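Local atomic coordinates of dihydrodipicolinate synthase (Bacillus clausii KSM-K16, PDB entry 3E96), a protein that probably acts as a 4-hydroxy-tetrahydrodipicolinate synthase, a Schiff-base lyase of the DapA family built on a TIM barrel. Residues R252-N256 / Q257-V261; N283-S286 / N287-Q291. All coordinates share one frame; numbering follows the deposited sequence.

Interaction 1 of 2, residues R252-N256 / Q257-V261; sequences RGKYN and QGNNV
R252 holds N260 side-on, spending two nitrogens on two different oxygens. NE gives the straighter bond, 2.8 Å to the backbone O of N260, arriving in the carbonyl plane on a lone pair with an N-H...O angle of 158°. NH2 reaches OD1 of N260, also at 2.8 Å, but from above the plane of that amide, which stands 70° from the guanidinium. The bend at chi3 (62°) turns the NE/NH2 edge of the guanidinium to N260, and NH1 keeps a separate salt bridge to E249. The nitrogen of the same amide, ND2, makes a long, weak bond to OE1 of Q257.

Backbone bonds tie the rest of the loop together. G253 O accepts from Q257 N, and K254 O takes the N-H of N259 at 3.2 Å. G258 N donates to Y255 O across a type I' turn from Y255 to G258; a type I turn from Q257 to N260 overlaps it, sharing Q257 and G258, so the chain reverses and starts winding again within six residues.

Packing centres on N259. Its OD1 lies at the edge of the Y255 ring, 3.3 Å from CE2, with the amide nearly perpendicular to the ring, while ND2 runs beside K254 CB at 3.7 Å. K254 CB also touches one face of that ring near its rim. The polar ends of K254, Y255 and N259 all meet D289.

R252 lies close to T56, the predicted pyruvate-binding residue, and Y119 of the second subunit packs on Q257 and N260. The whole loop is the link between helix 235-252 and helix 262-270, and the R252 side chain rests on V263 and I264 of the latter.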
# COMPACT_ATOMS: atom_id res chain seq x y z
N ARG B 252 16.11 12.43 2.75
CA ARG B 252 15.24 11.55 1.97
C ARG B 252 14.08 11.07 2.84
O ARG B 252 12.98 10.82 2.36
CB ARG B 252 16.02 10.32 1.49
CG ARG B 252 17.06 10.58 0.41
CD ARG B 252 17.77 9.28 0.05
NE ARG B 252 16.84 8.29 -0.50
CZ ARG B 252 17.12 7.00 -0.63
NH1 ARG B 252 18.31 6.53 -0.25
NH2 ARG B 252 16.23 6.17 -1.16
N GLY B 253 14.36 10.91 4.13
CA GLY B 253 13.35 10.43 5.07
C GLY B 253 12.30 11.43 5.52
O GLY B 253 11.36 11.04 6.22
N LYS B 254 12.44 12.69 5.14
CA LYS B 254 11.46 13.70 5.54
C LYS B 254 10.03 13.38 5.09
O LYS B 254 9.81 12.75 4.05
CB LYS B 254 11.85 15.09 4.98
CG LYS B 254 13.05 15.72 5.66
CD LYS B 254 13.26 17.17 5.22
CE LYS B 254 12.15 18.09 5.74
NZ LYS B 254 12.40 19.53 5.41
N TYR B 255 9.07 13.82 5.90
CA TYR B 255 7.65 13.61 5.62
C TYR B 255 7.31 12.13 5.58
O TYR B 255 6.66 11.65 4.66
CB TYR B 255 7.27 14.25 4.27
CG TYR B 255 7.89 15.61 4.05
CD1 TYR B 255 7.69 16.66 4.95
CD2 TYR B 255 8.73 15.84 2.96
CE1 TYR B 255 8.31 17.90 4.76
CE2 TYR B 255 9.36 17.07 2.77
CZ TYR B 255 9.15 18.09 3.67
OH TYR B 255 9.79 19.29 3.50
N ASN B 256 7.76 11.40 6.60
CA ASN B 256 7.49 9.97 6.68
C ASN B 256 7.94 9.25 5.40
O ASN B 256 7.21 8.42 4.86
CB ASN B 256 5.98 9.73 6.89
CG ASN B 256 5.67 8.30 7.29
OD1 ASN B 256 4.53 7.84 7.15
ND2 ASN B 256 6.67 7.59 7.79
N GLN B 257 9.14 9.60 4.93
CA GLN B 257 9.72 9.00 3.73
C GLN B 257 9.16 9.52 2.42
O GLN B 257 9.50 9.01 1.35
CB GLN B 257 9.58 7.47 3.78
CG GLN B 257 10.38 6.80 4.88
CD GLN B 257 11.78 6.44 4.44
OE1 GLN B 257 12.57 7.31 4.03
NE2 GLN B 257 12.11 5.16 4.52
N GLY B 258 8.30 10.53 2.47
CA GLY B 258 7.74 11.06 1.24
C GLY B 258 8.83 11.59 0.32
O GLY B 258 8.69 11.57 -0.90
N ASN B 259 9.94 12.04 0.91
CA ASN B 259 11.07 12.59 0.16
C ASN B 259 12.05 11.54 -0.36
O ASN B 259 12.99 11.87 -1.09
CB ASN B 259 11.87 13.54 1.07
CG ASN B 259 11.52 15.00 0.85
OD1 ASN B 259 10.52 15.33 0.23
ND2 ASN B 259 12.37 15.89 1.38
N ASN B 260 11.82 10.28 -0.01
CA ASN B 260 12.72 9.19 -0.37
C ASN B 260 13.31 9.15 -1.78
O ASN B 260 14.53 9.00 -1.94
CB ASN B 260 12.06 7.85 -0.06
CG ASN B 260 13.03 6.69 -0.18
OD1 ASN B 260 13.43 6.31 -1.28
ND2 ASN B 260 13.42 6.13 0.96
N VAL B 261 12.47 9.28 -2.79
CA VAL B 261 12.95 9.24 -4.17
C VAL B 261 13.13 10.62 -4.79
O VAL B 261 14.10 10.86 -5.51
CB VAL B 261 11.99 8.42 -5.07
CG1 VAL B 261 12.45 8.47 -6.53
CG2 VAL B 261 11.93 6.97 -4.59

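Interaction 2 of 2, residues N283-S286 / N287-Q291; sequences NELS and NEDKQ
S286 caps the helix that starts at N287: its OG accepts from D289 N at 3.1 Å, nearly straight at 168°. With chi1 at 62°, OG sits between its own backbone N and carbonyl carbon, which turns it in toward the first turn of the helix. The backbone O of S286 begins the regular pattern, taking the N-H of K290 at 2.9 Å.

Two waters extend the cap. One accepts from S286 N and donates to OD2 of D289, an oxygen also bonded to Y255 OH and N259 ND2, while OD1 salt-bridges K254 NZ; the other lies 2.8 Å from S286 OG and donates to OE2 of E288. This N-cap opens helix 287-299, the last helix of the chain, after the eight-stranded TIM barrel.

K290 adds a side-chain-to-backbone bond. Its chain passes over S286 O, bends at chi4, and sets NZ 2.8 Å from L285 O, above that carbonyl plane; NZ also has a salt bridge to E266. Cut back to alanine, this position is likely to leave L285 O without its NZ donor and E266 without its positive mate.

Nonpolar contact falls to L285. Its CB lies 3.9 Å from K290 CG, and CD2 meets D289 CB at the same distance, the two side chains crossing at about a right angle. Beyond the segment, L285 also packs on V262 and V263 of helix 262-270.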
# COMPACT_ATOMS: atom_id res chain seq x y z
N ASN B 283 5.35 14.93 -5.69
CA ASN B 283 5.68 15.97 -6.65
C ASN B 283 7.06 16.55 -6.32
O ASN B 283 7.81 15.94 -5.55
CB ASN B 283 4.59 17.06 -6.68
CG ASN B 283 4.51 17.87 -5.41
OD1 ASN B 283 4.79 17.38 -4.32
ND2 ASN B 283 4.09 19.13 -5.54
N GLU B 284 7.40 17.70 -6.89
CA GLU B 284 8.73 18.26 -6.66
C GLU B 284 8.98 18.83 -5.27
O GLU B 284 8.06 19.07 -4.50
CB GLU B 284 9.04 19.33 -7.72
CG GLU B 284 8.22 20.61 -7.63
CD GLU B 284 6.75 20.41 -7.93
OE1 GLU B 284 6.41 19.60 -8.82
OE2 GLU B 284 5.92 21.06 -7.27
N LEU B 285 10.26 19.02 -4.95
CA LEU B 285 10.66 19.55 -3.66
C LEU B 285 10.29 21.02 -3.51
O LEU B 285 10.19 21.75 -4.49
CB LEU B 285 12.18 19.41 -3.46
CG LEU B 285 12.78 18.01 -3.33
CD1 LEU B 285 14.29 18.11 -3.16
CD2 LEU B 285 12.17 17.30 -2.13
N SER B 286 10.09 21.44 -2.26
CA SER B 286 9.77 22.84 -1.97
C SER B 286 11.09 23.59 -2.14
O SER B 286 12.15 22.96 -2.27
CB SER B 286 9.31 22.98 -0.53
OG SER B 286 10.34 22.58 0.36
N ASN B 287 11.04 24.91 -2.15
CA ASN B 287 12.26 25.69 -2.29
C ASN B 287 13.16 25.41 -1.09
O ASN B 287 14.38 25.31 -1.23
CB ASN B 287 11.95 27.19 -2.37
CG ASN B 287 11.11 27.55 -3.59
OD1 ASN B 287 11.40 27.10 -4.70
ND2 ASN B 287 10.09 28.37 -3.38
N GLU B 288 12.55 25.26 0.08
CA GLU B 288 13.30 24.97 1.29
C GLU B 288 14.12 23.70 1.14
O GLU B 288 15.31 23.69 1.43
CB GLU B 288 12.35 24.81 2.48
CG GLU B 288 13.05 24.41 3.77
CD GLU B 288 12.09 24.05 4.88
OE1 GLU B 288 12.56 23.73 6.00
OE2 GLU B 288 10.86 24.07 4.65
N ASP B 289 13.47 22.62 0.70
CA ASP B 289 14.17 21.35 0.53
C ASP B 289 15.18 21.38 -0.62
O ASP B 289 16.21 20.71 -0.55
CB ASP B 289 13.17 20.21 0.34
CG ASP B 289 12.46 19.83 1.64
OD1 ASP B 289 12.86 20.35 2.71
OD2 ASP B 289 11.52 19.02 1.60
N LYS B 290 14.89 22.15 -1.67
CA LYS B 290 15.83 22.25 -2.79
C LYS B 290 17.13 22.86 -2.26
O LYS B 290 18.23 22.47 -2.66
CB LYS B 290 15.25 23.14 -3.89
CG LYS B 290 14.27 22.44 -4.83
CD LYS B 290 13.58 23.44 -5.74
CE LYS B 290 12.97 22.76 -6.96
NZ LYS B 290 12.08 21.62 -6.61
N GLN B 291 17.00 23.82 -1.34
CA GLN B 291 18.16 24.48 -0.75
C GLN B 291 18.93 23.49 0.13
O GLN B 291 20.16 23.50 0.15
CB GLN B 291 17.71 25.68 0.09
CG GLN B 291 18.86 26.51 0.65
CD GLN B 291 19.57 27.32 -0.42
OE1 GLN B 291 20.11 26.76 -1.38
NE2 GLN B 291 19.57 28.64 -0.27
O HOH W 1 9.68 19.44 -0.17
O HOH W 2 9.70 22.32 3.10

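Interaction 1 comes first along the chain, between helices 235-252 and 262-270; interaction 2 follows at the start of helix 287-299. Their centres are 12 Å apart, on the same side of the chain's centre, and D289 joins them directly. Its OD2 probably hydrogen-bonds Y255 OH at 2.6 Å, and its OD1 forms a salt bridge with K254 NZ at 2.9 Å. N259 OD1 and L285 CD2 add packing. The first turn of helix 287-299 is thereby fastened to the 252-261 loop. Both lie in the helical region after the last barrel strand, 210-213; interaction 1 is near the predicted pyruvate site and interaction 2 is away from the predicted site residues.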